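Local coordinates for protein dimethyl-sulfide monooxygenase (Hyphomicrobium sulfonivorans, PDB 6AK1) that oxidises dimethyl sulfide to methanethiol and formaldehyde with NADH and oxygen, as the flavin-dependent large subunit of a two-component monooxygenase, at residues T13-S16 with T22-H25; Q297-Y302 with A397-P402. All coordinates share one frame; numbering follows the deposited sequence.

Contact 1 (T13-S16 with T22-H25)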
ATOM      1  N   THR A  13      -9.640  -5.879   0.169  1.00 20.03           N
ATOM      2  CA  THR A  13     -11.033  -6.127  -0.211  1.00 19.64           C
ATOM      3  C   THR A  13     -11.359  -7.618  -0.062  1.00 20.81           C
ATOM      4  O   THR A  13     -11.757  -8.303  -1.006  1.00 21.03           O
ATOM      5  CB  THR A  13     -11.315  -5.631  -1.627  1.00 22.43           C
ATOM      6  OG1 THR A  13     -10.600  -4.412  -1.880  1.00 20.80           O
ATOM      7  CG2 THR A  13     -12.810  -5.381  -1.800  1.00 21.29           C
ATOM      8  N   CYS A  14     -11.175  -8.110   1.164  1.00 19.68           N
ATOM      9  CA  CYS A  14     -11.349  -9.519   1.497  1.00 20.03           C
ATOM     10  C   CYS A  14     -11.692  -9.624   2.981  1.00 20.28           C
ATOM     11  O   CYS A  14     -11.769  -8.618   3.682  1.00 18.09           O
ATOM     12  CB  CYS A  14     -10.089 -10.321   1.179  1.00 20.55           C
ATOM     13  SG  CYS A  14      -8.710  -9.932   2.274  1.00 22.68           S
ATOM     14  N   VAL A  15     -11.850 -10.860   3.471  1.00 21.42           N
ATOM     15  CA  VAL A  15     -12.302 -11.074   4.845  1.00 22.28           C
ATOM     16  C   VAL A  15     -11.116 -11.164   5.807  1.00 23.80           C
ATOM     17  O   VAL A  15     -10.936 -10.295   6.668  1.00 22.44           O
ATOM     18  CB  VAL A  15     -13.189 -12.328   4.939  1.00 24.22           C
ATOM     19  CG1 VAL A  15     -13.622 -12.565   6.387  1.00 19.46           C
ATOM     20  CG2 VAL A  15     -14.418 -12.206   4.014  1.00 19.15           C
ATOM     21  N   SER A  16     -10.309 -12.219   5.697  1.00 21.47           N
ATOM     22  CA  SER A  16      -9.134 -12.391   6.554  1.00 20.84           C
ATOM     23  C   SER A  16      -7.903 -11.845   5.835  1.00 22.96           C
ATOM     24  O   SER A  16      -7.487 -12.380   4.799  1.00 20.29           O
ATOM     25  CB  SER A  16      -8.945 -13.856   6.924  1.00 21.14           C
ATOM     26  OG  SER A  16     -10.026 -14.341   7.715  1.00 24.24           O
ATOM     27  N   THR A  22     -10.418 -14.358  13.298  1.00 23.95           N
ATOM     28  CA  THR A  22     -11.032 -13.257  14.043  1.00 21.55           C
ATOM     29  C   THR A  22     -12.228 -12.617  13.334  1.00 22.52           C
ATOM     30  O   THR A  22     -12.932 -11.810  13.958  1.00 18.63           O
ATOM     31  CB  THR A  22      -9.994 -12.182  14.354  1.00 22.38           C
ATOM     32  OG1 THR A  22      -9.387 -11.744  13.141  1.00 21.85           O
ATOM     33  CG2 THR A  22      -8.909 -12.714  15.305  1.00 24.46           C
ATOM     34  N   TRP A  23     -12.486 -12.950  12.064  1.00 20.92           N
ATOM     35  CA  TRP A  23     -13.728 -12.525  11.429  1.00 20.76           C
ATOM     36  C   TRP A  23     -14.944 -13.150  12.088  1.00 21.86           C
ATOM     37  O   TRP A  23     -16.065 -12.666  11.900  1.00 23.16           O
ATOM     38  CB  TRP A  23     -13.724 -12.887   9.949  1.00 20.12           C
ATOM     39  CG  TRP A  23     -13.692 -14.358   9.694  1.00 21.36           C
ATOM     40  CD1 TRP A  23     -12.576 -15.161   9.581  1.00 20.44           C
ATOM     41  CD2 TRP A  23     -14.823 -15.219   9.511  1.00 20.63           C
ATOM     42  NE1 TRP A  23     -12.955 -16.460   9.324  1.00 17.57           N
ATOM     43  CE2 TRP A  23     -14.325 -16.526   9.292  1.00 20.11           C
ATOM     44  CE3 TRP A  23     -16.208 -15.016   9.515  1.00 20.97           C
ATOM     45  CZ2 TRP A  23     -15.168 -17.617   9.068  1.00 22.54           C
ATOM     46  CZ3 TRP A  23     -17.044 -16.106   9.296  1.00 22.52           C
ATOM     47  CH2 TRP A  23     -16.518 -17.390   9.077  1.00 22.44           C
ATOM     48  N   ARG A  24     -14.743 -14.227  12.836  1.00 23.75           N
ATOM     49  CA  ARG A  24     -15.826 -14.877  13.550  1.00 25.59           C
ATOM     50  C   ARG A  24     -16.282 -14.082  14.760  1.00 23.80           C
ATOM     51  O   ARG A  24     -17.378 -14.339  15.266  1.00 26.40           O
ATOM     52  CB  ARG A  24     -15.383 -16.275  13.990  1.00 23.43           C
ATOM     53  CG  ARG A  24     -14.932 -17.152  12.846  1.00 24.45           C
ATOM     54  CD  ARG A  24     -14.209 -18.360  13.377  1.00 25.05           C
ATOM     55  NE  ARG A  24     -15.122 -19.221  14.116  1.00 23.90           N
ATOM     56  CZ  ARG A  24     -14.774 -19.938  15.172  1.00 28.05           C
ATOM     57  NH1 ARG A  24     -13.530 -19.881  15.624  1.00 27.38           N
ATOM     58  NH2 ARG A  24     -15.671 -20.710  15.772  1.00 31.45           N
ATOM     59  N   HIS A  25     -15.469 -13.151  15.251  1.00 22.89           N
ATOM     60  CA  HIS A  25     -15.848 -12.408  16.443  1.00 23.37           C
ATOM     61  C   HIS A  25     -17.163 -11.665  16.195  1.00 25.93           C
ATOM     62  O   HIS A  25     -17.403 -11.180  15.082  1.00 24.59           O
ATOM     63  CB  HIS A  25     -14.754 -11.418  16.837  1.00 19.78           C
ATOM     64  CG  HIS A  25     -14.949 -10.820  18.195  1.00 22.37           C
ATOM     65  ND1 HIS A  25     -15.706  -9.689  18.407  1.00 25.48           N
ATOM     66  CD2 HIS A  25     -14.512 -11.213  19.415  1.00 22.66           C
ATOM     67  CE1 HIS A  25     -15.705  -9.394  19.696  1.00 25.28           C
ATOM     68  NE2 HIS A  25     -14.990 -10.307  20.329  1.00 26.03           N
TER
HETATM   69  O   HOH W   1      -9.916 -13.246  10.089  1.00 23.71           O

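Contact 2 (Q297-Y302 with A397-P402)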
ATOM      1  N   GLN A 297      -7.005 -11.711  24.291  1.00 25.39           N
ATOM      2  CA  GLN A 297      -7.276 -13.127  24.503  1.00 24.21           C
ATOM      3  C   GLN A 297      -8.644 -13.504  23.957  1.00 25.39           C
ATOM      4  O   GLN A 297      -8.831 -14.614  23.445  1.00 24.88           O
ATOM      5  CB  GLN A 297      -7.171 -13.464  25.995  1.00 26.85           C
ATOM      6  CG  GLN A 297      -5.778 -13.165  26.598  1.00 31.09           C
ATOM      7  CD  GLN A 297      -4.697 -14.096  26.075  1.00 28.91           C
ATOM      8  OE1 GLN A 297      -4.991 -15.148  25.499  1.00 29.37           O
ATOM      9  NE2 GLN A 297      -3.441 -13.701  26.247  1.00 30.72           N
ATOM     10  N   GLU A 298      -9.608 -12.588  24.054  1.00 24.65           N
ATOM     11  CA  GLU A 298     -10.935 -12.829  23.499  1.00 23.91           C
ATOM     12  C   GLU A 298     -10.864 -13.017  21.985  1.00 23.17           C
ATOM     13  O   GLU A 298     -11.449 -13.950  21.434  1.00 25.71           O
ATOM     14  CB  GLU A 298     -11.862 -11.665  23.877  1.00 26.47           C
ATOM     15  CG  GLU A 298     -13.344 -11.944  23.701  1.00 31.63           C
ATOM     16  CD  GLU A 298     -14.205 -10.723  24.023  1.00 35.57           C
ATOM     17  OE1 GLU A 298     -14.663 -10.605  25.188  1.00 31.71           O
ATOM     18  OE2 GLU A 298     -14.415  -9.880  23.109  1.00 31.69           O
ATOM     19  N   TYR A 299     -10.118 -12.153  21.301  1.00 23.96           N
ATOM     20  CA  TYR A 299      -9.888 -12.348  19.875  1.00 21.51           C
ATOM     21  C   TYR A 299      -9.216 -13.686  19.606  1.00 25.88           C
ATOM     22  O   TYR A 299      -9.657 -14.453  18.736  1.00 24.22           O
ATOM     23  CB  TYR A 299      -9.054 -11.193  19.319  1.00 21.78           C
ATOM     24  CG  TYR A 299      -9.779  -9.860  19.376  1.00 23.95           C
ATOM     25  CD1 TYR A 299     -11.142  -9.797  19.642  1.00 22.60           C
ATOM     26  CD2 TYR A 299      -9.106  -8.669  19.157  1.00 24.22           C
ATOM     27  CE1 TYR A 299     -11.807  -8.580  19.701  1.00 25.10           C
ATOM     28  CE2 TYR A 299      -9.764  -7.454  19.207  1.00 21.64           C
ATOM     29  CZ  TYR A 299     -11.107  -7.410  19.479  1.00 24.78           C
ATOM     30  OH  TYR A 299     -11.752  -6.186  19.544  1.00 27.25           O
ATOM     31  N   LEU A 300      -8.156 -14.002  20.364  1.00 25.47           N
ATOM     32  CA  LEU A 300      -7.436 -15.249  20.128  1.00 23.82           C
ATOM     33  C   LEU A 300      -8.327 -16.473  20.302  1.00 27.67           C
ATOM     34  O   LEU A 300      -8.076 -17.508  19.676  1.00 29.88           O
ATOM     35  CB  LEU A 300      -6.236 -15.360  21.054  1.00 28.93           C
ATOM     36  CG  LEU A 300      -4.980 -14.586  20.685  1.00 31.94           C
ATOM     37  CD1 LEU A 300      -3.815 -15.038  21.579  1.00 34.13           C
ATOM     38  CD2 LEU A 300      -4.650 -14.772  19.217  1.00 26.84           C
ATOM     39  N   SER A 301      -9.370 -16.393  21.128  1.00 25.22           N
ATOM     40  CA  SER A 301     -10.228 -17.565  21.271  1.00 23.21           C
ATOM     41  C   SER A 301     -10.969 -17.895  19.981  1.00 28.24           C
ATOM     42  O   SER A 301     -11.437 -19.028  19.837  1.00 27.91           O
ATOM     43  CB  SER A 301     -11.222 -17.382  22.425  1.00 25.45           C
ATOM     44  OG  SER A 301     -12.218 -16.419  22.123  1.00 30.09           O
ATOM     45  N   TYR A 302     -11.057 -16.947  19.031  1.00 27.19           N
ATOM     46  CA  TYR A 302     -11.628 -17.204  17.711  1.00 24.36           C
ATOM     47  C   TYR A 302     -10.588 -17.594  16.670  1.00 28.32           C
ATOM     48  O   TYR A 302     -10.944 -17.761  15.494  1.00 28.41           O
ATOM     49  CB  TYR A 302     -12.403 -15.979  17.210  1.00 25.66           C
ATOM     50  CG  TYR A 302     -13.678 -15.755  17.987  1.00 24.02           C
ATOM     51  CD1 TYR A 302     -14.855 -16.378  17.602  1.00 24.16           C
ATOM     52  CD2 TYR A 302     -13.691 -14.956  19.123  1.00 21.48           C
ATOM     53  CE1 TYR A 302     -16.015 -16.213  18.323  1.00 25.23           C
ATOM     54  CE2 TYR A 302     -14.850 -14.773  19.851  1.00 23.44           C
ATOM     55  CZ  TYR A 302     -16.009 -15.407  19.444  1.00 25.30           C
ATOM     56  OH  TYR A 302     -17.179 -15.234  20.145  1.00 29.74           O
ATOM     57  N   ALA A 397      -2.987  -2.554  10.827  1.00 21.86           N
ATOM     58  CA  ALA A 397      -3.774  -3.709  10.432  1.00 22.12           C
ATOM     59  C   ALA A 397      -4.832  -4.011  11.488  1.00 24.98           C
ATOM     60  O   ALA A 397      -4.737  -3.585  12.642  1.00 20.63           O
ATOM     61  CB  ALA A 397      -2.873  -4.929  10.233  1.00 24.45           C
ATOM     62  N   TYR A 398      -5.848  -4.770  11.092  1.00 23.36           N
ATOM     63  CA  TYR A 398      -6.935  -5.058  12.007  1.00 24.61           C
ATOM     64  C   TYR A 398      -6.919  -6.517  12.450  1.00 26.46           C
ATOM     65  O   TYR A 398      -6.496  -7.413  11.709  1.00 25.53           O
ATOM     66  CB  TYR A 398      -8.295  -4.691  11.381  1.00 22.34           C
ATOM     67  CG  TYR A 398      -8.734  -5.455  10.139  1.00 22.27           C
ATOM     68  CD1 TYR A 398      -9.345  -6.694  10.249  1.00 19.99           C
ATOM     69  CD2 TYR A 398      -8.609  -4.901   8.867  1.00 22.67           C
ATOM     70  CE1 TYR A 398      -9.768  -7.394   9.134  1.00 21.28           C
ATOM     71  CE2 TYR A 398      -9.044  -5.589   7.726  1.00 19.61           C
ATOM     72  CZ  TYR A 398      -9.623  -6.826   7.869  1.00 23.70           C
ATOM     73  OH  TYR A 398     -10.049  -7.521   6.755  1.00 27.31           O
ATOM     74  N   ALA A 399      -7.362  -6.737  13.688  1.00 23.50           N
ATOM     75  CA  ALA A 399      -7.798  -8.061  14.111  1.00 26.57           C
ATOM     76  C   ALA A 399      -9.298  -8.205  13.912  1.00 24.36           C
ATOM     77  O   ALA A 399      -9.769  -9.206  13.360  1.00 24.03           O
ATOM     78  CB  ALA A 399      -7.438  -8.305  15.578  1.00 27.51           C
ATOM     79  N   VAL A 400     -10.052  -7.204  14.356  1.00 23.34           N
ATOM     80  CA  VAL A 400     -11.466  -7.073  14.035  1.00 24.07           C
ATOM     81  C   VAL A 400     -11.667  -5.699  13.418  1.00 23.02           C
ATOM     82  O   VAL A 400     -10.969  -4.739  13.752  1.00 25.83           O
ATOM     83  CB  VAL A 400     -12.386  -7.263  15.264  1.00 25.28           C
ATOM     84  CG1 VAL A 400     -12.151  -8.621  15.904  1.00 25.04           C
ATOM     85  CG2 VAL A 400     -12.177  -6.156  16.267  1.00 28.99           C
ATOM     86  N   THR A 401     -12.610  -5.614  12.494  1.00 22.59           N
ATOM     87  CA  THR A 401     -12.874  -4.369  11.799  1.00 22.68           C
ATOM     88  C   THR A 401     -14.376  -4.141  11.865  1.00 20.96           C
ATOM     89  O   THR A 401     -15.140  -5.097  11.750  1.00 21.38           O
ATOM     90  CB  THR A 401     -12.346  -4.424  10.330  1.00 20.15           C
ATOM     91  OG1 THR A 401     -12.656  -3.201   9.648  1.00 21.40           O
ATOM     92  CG2 THR A 401     -12.945  -5.587   9.588  1.00 18.95           C
ATOM     93  N   PRO A 402     -14.811  -2.881  12.068  1.00 25.78           N
ATOM     94  CA  PRO A 402     -13.997  -1.663  12.131  1.00 24.24           C
ATOM     95  C   PRO A 402     -13.457  -1.324  13.499  1.00 24.01           C
ATOM     96  O   PRO A 402     -12.885  -0.231  13.621  1.00 23.45           O
ATOM     97  CB  PRO A 402     -14.989  -0.578  11.734  1.00 20.99           C
ATOM     98  CG  PRO A 402     -16.239  -1.040  12.440  1.00 21.50           C
ATOM     99  CD  PRO A 402     -16.250  -2.549  12.153  1.00 22.08           C
TER

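Contact 1 (T13-S16 with T22-H25)
Trp23 carries this contact, receiving the side chains of Val15 and Ser16 at the pyrrole end of its indole. CG1 of Val15 comes up to the root of the ring, 3.6 Å from Trp23 CB and 3.8 Å from Trp23 CG. This apolar touch reaches the ring at a slant. The methyl can extend to it because CG1 points opposite the Val15 backbone N (chi1 178°).

Ser16 meets the same indole further along: its OG sits 3.3 Å from Trp23 CD1, an oblique approach to a ring carbon. Its polar partners are a water and the backbone O of Asp76. OG accepts a hydrogen bond from the water, whose O is 2.6 Å from Ser16 OG, and is also hydrogen-bonded to the Asp76 oxygen. That water in turn accepts the backbone N-H of Trp23 over 3.3 Å, and it lies at the edge of the indole in the ring plane, bridging the two segments where no direct hydrogen bond joins them. Trp23 NE1 bonds to the carboxylate oxygen OD1 of Asp76, so one aspartate serves both segments, through its main chain on Ser16 and through its side chain on Trp23. With CG of Trp23 lying between its backbone N and carbonyl carbon (chi1 64°), the ring stands up from the short 3-10 turn, and CG of Arg24 rests 3.6 Å above the ring plane, over its centre.

Both segments belong to one long loop of the TIM barrel, leaving the C-terminal end of strand 6-12 and leading to helix 36-48. Here the loop turns back on itself, beside the residues that follow helix 71-75, where Ala77 and Gln79 hold Ser16 by backbone hydrogen bonds.

Contact 2 (Q297-Y302 with A397-P402)
The phenol ring of Tyr299 takes Val400 on one face and Ala399 at a slant. CG1 of Val400 stands over that face in a CH-pi contact, 3.9 Å from the centroid of the Tyr299 ring and 15° off its normal. The other methyl, CG2, goes to the phenolic end, 3.6 Å from Tyr299 CZ and 3.3 Å from Tyr299 OH, on the same side of the ring plane. With Val400 CG1 anti to the carbonyl carbon (chi1 -58°) and CG2 between the backbone N and that carbon, both methyls are presented to the phenol. CB of Ala399 meets the ring carbon CD2 of Tyr299 at 4.0 Å, and the ring of His25 packs against the phenol edge-to-face. Within segment 397-402, CB of Thr401 lies 3.7 Å above one face of the Tyr398 ring, offset toward its rim.

On the helix side, Ser301 OG donates to the backbone O of Glu298 over 2.7 Å. Replacing Tyr299 by an alanine is likely to open a gap beside both methyls of Val400 and take from His25 the ring it meets edge-to-face.

The contact joins the last turn of helix 289-300 to the loop between strand 393-397 and helix 403-418. Ile284, at the end of the neighbouring strand 276-284, packs against both Tyr299 and Ala399, and Ile364 also touches Tyr299.

In the fold
Contact 1 comes first along the chain and is complete before contact 2 begins; their centres lie about 9 Å apart, on the same side of the chain's centre. Their loops leave strands 6-12 and 393-397, which pair in parallel where the TIM barrel closes, first strand against last. The contacts also touch directly: Thr22 OG1 is hydrogen-bonded to the backbone O of Ala399 at 2.6 Å, and His25 NE2 to Glu298 OE2 at 2.9 Å, while Tyr398 OH reaches the O of Val15. Segment 22-25 thus lies against both halves of contact 2, so the loops after the first and last strands of the barrel and helix 289-300 meet in one place, away from the probable FMN-binding residues.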